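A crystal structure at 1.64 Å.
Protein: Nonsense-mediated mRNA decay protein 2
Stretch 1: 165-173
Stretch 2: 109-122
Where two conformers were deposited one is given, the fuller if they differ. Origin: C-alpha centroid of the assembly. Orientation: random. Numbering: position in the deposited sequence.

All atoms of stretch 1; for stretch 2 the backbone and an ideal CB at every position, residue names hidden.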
# COMPACT_ATOMS: atom_id res chain seq x y z
N LYS A 165 -1.18 -2.20 24.68
CA LYS A 165 -0.48 -0.97 25.03
C LYS A 165 -0.24 -0.09 23.80
O LYS A 165 -0.26 1.14 23.89
CB LYS A 165 0.85 -1.32 25.70
CG LYS A 165 1.65 -0.14 26.25
CD LYS A 165 1.51 -0.03 27.77
CE LYS A 165 2.49 0.99 28.36
NZ LYS A 165 3.80 0.39 28.76
N ASP A 166 -0.02 -0.73 22.66
CA ASP A 166 0.32 -0.01 21.44
C ASP A 166 -0.93 0.37 20.64
O ASP A 166 -1.75 -0.48 20.30
CB ASP A 166 1.28 -0.83 20.59
CG ASP A 166 2.60 -1.07 21.28
OD1 ASP A 166 3.13 -0.13 21.90
OD2 ASP A 166 3.11 -2.21 21.21
N ALA A 167 -1.05 1.66 20.33
CA ALA A 167 -2.23 2.19 19.68
C ALA A 167 -2.32 1.76 18.22
O ALA A 167 -1.31 1.63 17.53
CB ALA A 167 -2.26 3.71 19.78
N ILE A 168 -3.55 1.54 17.77
CA ILE A 168 -3.81 1.23 16.37
C ILE A 168 -4.79 2.26 15.83
O ILE A 168 -5.51 2.89 16.60
CB ILE A 168 -4.36 -0.20 16.22
CG1 ILE A 168 -5.65 -0.37 17.01
CG2 ILE A 168 -3.35 -1.22 16.69
CD1 ILE A 168 -6.58 -1.38 16.39
N PRO A 169 -4.80 2.46 14.50
CA PRO A 169 -5.65 3.51 13.92
C PRO A 169 -7.13 3.26 14.17
O PRO A 169 -7.55 2.11 14.33
CB PRO A 169 -5.38 3.41 12.41
CG PRO A 169 -4.12 2.64 12.29
CD PRO A 169 -4.01 1.75 13.48
N ASN A 170 -7.92 4.33 14.16
CA ASN A 170 -9.36 4.22 14.39
C ASN A 170 -10.05 3.20 13.49
O ASN A 170 -10.92 2.46 13.94
CB ASN A 170 -10.04 5.58 14.21
CG ASN A 170 -9.73 6.54 15.34
OD1 ASN A 170 -8.72 6.42 16.02
ND2 ASN A 170 -10.61 7.52 15.54
N PHE A 171 -9.66 3.15 12.22
CA PHE A 171 -10.38 2.31 11.26
C PHE A 171 -10.17 0.81 11.50
O PHE A 171 -10.89 -0.00 10.95
CB PHE A 171 -10.06 2.70 9.81
CG PHE A 171 -8.79 2.09 9.26
CD1 PHE A 171 -8.83 0.95 8.48
CD2 PHE A 171 -7.56 2.72 9.45
CE1 PHE A 171 -7.68 0.41 7.95
CE2 PHE A 171 -6.40 2.18 8.92
CZ PHE A 171 -6.46 1.02 8.17
N LEU A 172 -9.20 0.48 12.33
CA LEU A 172 -8.89 -0.93 12.62
C LEU A 172 -9.31 -1.31 14.03
O LEU A 172 -9.03 -2.42 14.47
CB LEU A 172 -7.40 -1.19 12.45
CG LEU A 172 -6.86 -1.04 11.03
CD1 LEU A 172 -5.35 -1.03 11.03
CD2 LEU A 172 -7.37 -2.20 10.17
N GLN A 173 -9.96 -0.40 14.75
CA GLN A 173 -10.28 -0.63 16.16
C GLN A 173 -11.60 -1.36 16.34
O GLN A 173 -12.43 -1.42 15.43
CB GLN A 173 -10.33 0.68 16.93
CG GLN A 173 -8.96 1.31 17.21
CD GLN A 173 -9.07 2.64 17.93
OE1 GLN A 173 -10.15 3.03 18.37
NE2 GLN A 173 -7.95 3.35 18.03
N UNK A 109 8.66 -4.51 16.83
CA UNK A 109 7.71 -4.62 15.71
C UNK A 109 6.28 -4.21 16.04
O UNK A 109 5.59 -3.59 15.21
CB UNK A 109 7.70 -6.06 15.20
N UNK A 110 5.81 -4.54 17.24
CA UNK A 110 4.46 -4.15 17.65
C UNK A 110 4.20 -2.64 17.59
O UNK A 110 3.28 -2.19 16.88
CB UNK A 110 4.20 -4.65 19.07
N UNK A 111 5.01 -1.82 18.30
CA UNK A 111 4.75 -0.38 18.18
C UNK A 111 5.03 0.19 16.79
O UNK A 111 4.37 1.14 16.37
CB UNK A 111 5.60 0.38 19.21
N UNK A 112 5.98 -0.40 16.06
CA UNK A 112 6.26 0.04 14.70
C UNK A 112 5.04 -0.22 13.82
O UNK A 112 4.61 0.66 13.08
CB UNK A 112 7.49 -0.67 14.14
N UNK A 113 4.48 -1.42 13.91
CA UNK A 113 3.33 -1.75 13.07
C UNK A 113 2.14 -0.85 13.37
O UNK A 113 1.47 -0.37 12.46
CB UNK A 113 2.94 -3.22 13.26
N UNK A 114 1.89 -0.64 14.66
CA UNK A 114 0.76 0.19 15.07
C UNK A 114 0.87 1.61 14.55
O UNK A 114 -0.13 2.19 14.11
CB UNK A 114 0.65 0.21 16.60
N UNK A 115 2.08 2.16 14.59
CA UNK A 115 2.31 3.52 14.11
C UNK A 115 2.27 3.55 12.59
O UNK A 115 1.74 4.50 11.99
CB UNK A 115 3.65 4.06 14.62
N UNK A 116 2.85 2.54 11.95
CA UNK A 116 2.88 2.50 10.49
C UNK A 116 1.46 2.43 9.89
O UNK A 116 1.20 3.04 8.86
CB UNK A 116 3.71 1.30 10.02
N UNK A 117 0.56 1.71 10.55
CA UNK A 117 -0.80 1.53 10.04
C UNK A 117 -1.60 2.83 10.00
O UNK A 117 -2.61 2.93 9.29
CB UNK A 117 -1.54 0.50 10.90
N UNK A 118 -1.14 3.83 10.76
CA UNK A 118 -1.80 5.13 10.75
C UNK A 118 -1.74 5.75 9.35
O UNK A 118 -2.57 6.58 8.99
CB UNK A 118 -1.16 6.06 11.78
N UNK A 119 -0.78 5.29 8.54
CA UNK A 119 -0.62 5.81 7.18
C UNK A 119 -1.81 5.48 6.27
O UNK A 119 -2.00 6.08 5.20
CB UNK A 119 0.66 5.25 6.56
N UNK A 120 -2.63 4.53 6.71
CA UNK A 120 -3.74 4.04 5.92
C UNK A 120 -5.09 4.58 6.38
O UNK A 120 -6.11 4.31 5.75
CB UNK A 120 -3.76 2.51 5.96
N UNK A 121 -5.11 5.35 7.46
CA UNK A 121 -6.37 5.97 7.88
C UNK A 121 -6.74 7.03 6.83
O UNK A 121 -5.92 7.87 6.47
CB UNK A 121 -6.25 6.59 9.28
N UNK A 122 -7.97 6.96 6.33
CA UNK A 122 -8.42 7.93 5.33
C UNK A 122 -8.50 9.31 5.94
O UNK A 122 -8.77 9.46 7.13
CB UNK A 122 -9.78 7.53 4.75

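Position 109 is helical, and nothing of stretch 1 lies within 5.5 Å of its ideal CB. Stretch 1 sets no preference; the residue is Thr109.

At 110 the ideal CB lies 3.4 Å from Asp166 OD2. A carboxylate this near favours a short donor, such as serine or threonine. The residue is Ser110, chi1 t. Its OG donates a hydrogen bond to Asp166 OD2 at 2.6 Å.

Position 111 has phi -67°, and its N has no bond to the turn before, and the helix kinks there. Proline fits both facts, though small residues would also fit beside Asp166, whose OD1 is 3.7 Å from the ideal CB. The residue is Pro111.

Positions 112 and 113 make no contact with stretch 1. They are Leu112 and Leu113.

At 114 CA-to-CB points toward stretch 1. The ideal CB would sit 2.6 Å from Ala167 O, a clash. Phi and psi are ordinary helical values, so it is space that calls for glycine. The residue is Gly114. Its bare CA lets Ala167 O approach to 3.5 Å in a CA-H...O contact, and the two backbones come close: Gly114 CA is 4.9 Å from Ile168 CA.

Positions 115 and 116 point away, so many residues would serve. They are Ala115 and Phe116.

At 117 CA-to-CB points toward an apolar surface; the ideal CB is 3.6 Å from Pro169 CG and 4.1 Å from Leu172 CD1. Leucine, isoleucine, valine or methionine would suit. The residue is Leu117. Its CB packs 3.7 Å from Pro169 CG, and its CD1 lies 3.8 Å from Leu172 CD1.

At 118 the CB points away, but a long polar chain could bend back toward Asn170. The residue is Gln118. Its OE1 comes 3.6 Å from Pro169 CB and accepts from water 1 at 3.0 Å. Water 1 in turn accepts from Asn170 N at 3.0 Å, bridging the stretches.

Position 119 points away; it is Ala119.

At 120 the ideal CB is 3.8 Å from Phe171 CZ. An apolar residue suits. The residue is Phe120; its CB touches Phe171 CZ at 3.8 Å, while its ring leads away.

At 121 the CB points sideways, but the backbone N of Phe171 offers a donor on this side. A long acceptor, glutamate or glutamine, would suit. The residue is Glu121. Its OE1 accepts from Phe171 N at 3.0 Å and lies at the edge of that ring, 3.2 Å from Phe171 CD2.

Position 122 is clear of stretch 1; it is Asn122.

Stretch 2 (109-122) TSPLLGAFLQAFEN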
# COMPACT_ATOMS: atom_id res chain seq x y z
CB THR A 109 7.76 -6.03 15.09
OG1 THR A 109 9.13 -6.37 14.83
CG2 THR A 109 6.97 -6.07 13.78
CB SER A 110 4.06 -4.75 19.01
OG SER A 110 2.88 -4.16 19.51
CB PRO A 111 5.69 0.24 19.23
CG PRO A 111 6.75 -0.78 19.46
CD PRO A 111 6.10 -2.12 19.25
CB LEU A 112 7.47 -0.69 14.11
CG LEU A 112 7.67 -0.48 12.60
CD1 LEU A 112 7.97 0.97 12.27
CD2 LEU A 112 8.75 -1.39 12.02
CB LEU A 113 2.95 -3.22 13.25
CG LEU A 113 1.65 -3.66 12.58
CD1 LEU A 113 1.75 -3.44 11.07
CD2 LEU A 113 1.35 -5.12 12.87
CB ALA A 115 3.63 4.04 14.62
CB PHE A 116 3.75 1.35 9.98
CG PHE A 116 4.01 1.41 8.49
CD1 PHE A 116 5.08 2.12 7.98
CD2 PHE A 116 3.15 0.78 7.61
CE1 PHE A 116 5.30 2.19 6.60
CE2 PHE A 116 3.37 0.84 6.24
CZ PHE A 116 4.44 1.55 5.74
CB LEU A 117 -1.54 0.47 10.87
CG LEU A 117 -1.11 -0.98 10.65
CD1 LEU A 117 -1.68 -1.89 11.75
CD2 LEU A 117 -1.58 -1.45 9.27
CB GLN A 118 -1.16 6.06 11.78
CG GLN A 118 -1.81 7.43 11.90
CD GLN A 118 -3.28 7.36 12.29
OE1 GLN A 118 -3.68 6.55 13.13
NE2 GLN A 118 -4.09 8.23 11.69
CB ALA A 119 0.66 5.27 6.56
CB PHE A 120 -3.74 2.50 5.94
CG PHE A 120 -2.49 1.91 5.36
CD1 PHE A 120 -2.06 2.30 4.10
CD2 PHE A 120 -1.73 1.01 6.08
CE1 PHE A 120 -0.90 1.79 3.55
CE2 PHE A 120 -0.55 0.49 5.56
CZ PHE A 120 -0.14 0.88 4.28
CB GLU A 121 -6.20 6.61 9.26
CG GLU A 121 -7.47 7.29 9.82
CD GLU A 121 -8.46 6.31 10.44
OE1 GLU A 121 -8.03 5.41 11.18
OE2 GLU A 121 -9.69 6.46 10.20
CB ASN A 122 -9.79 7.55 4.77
CG ASN A 122 -9.76 6.35 3.84
OD1 ASN A 122 -8.71 5.97 3.32
ND2 ASN A 122 -10.92 5.74 3.65
O HOH W 1 -6.57 6.91 13.64
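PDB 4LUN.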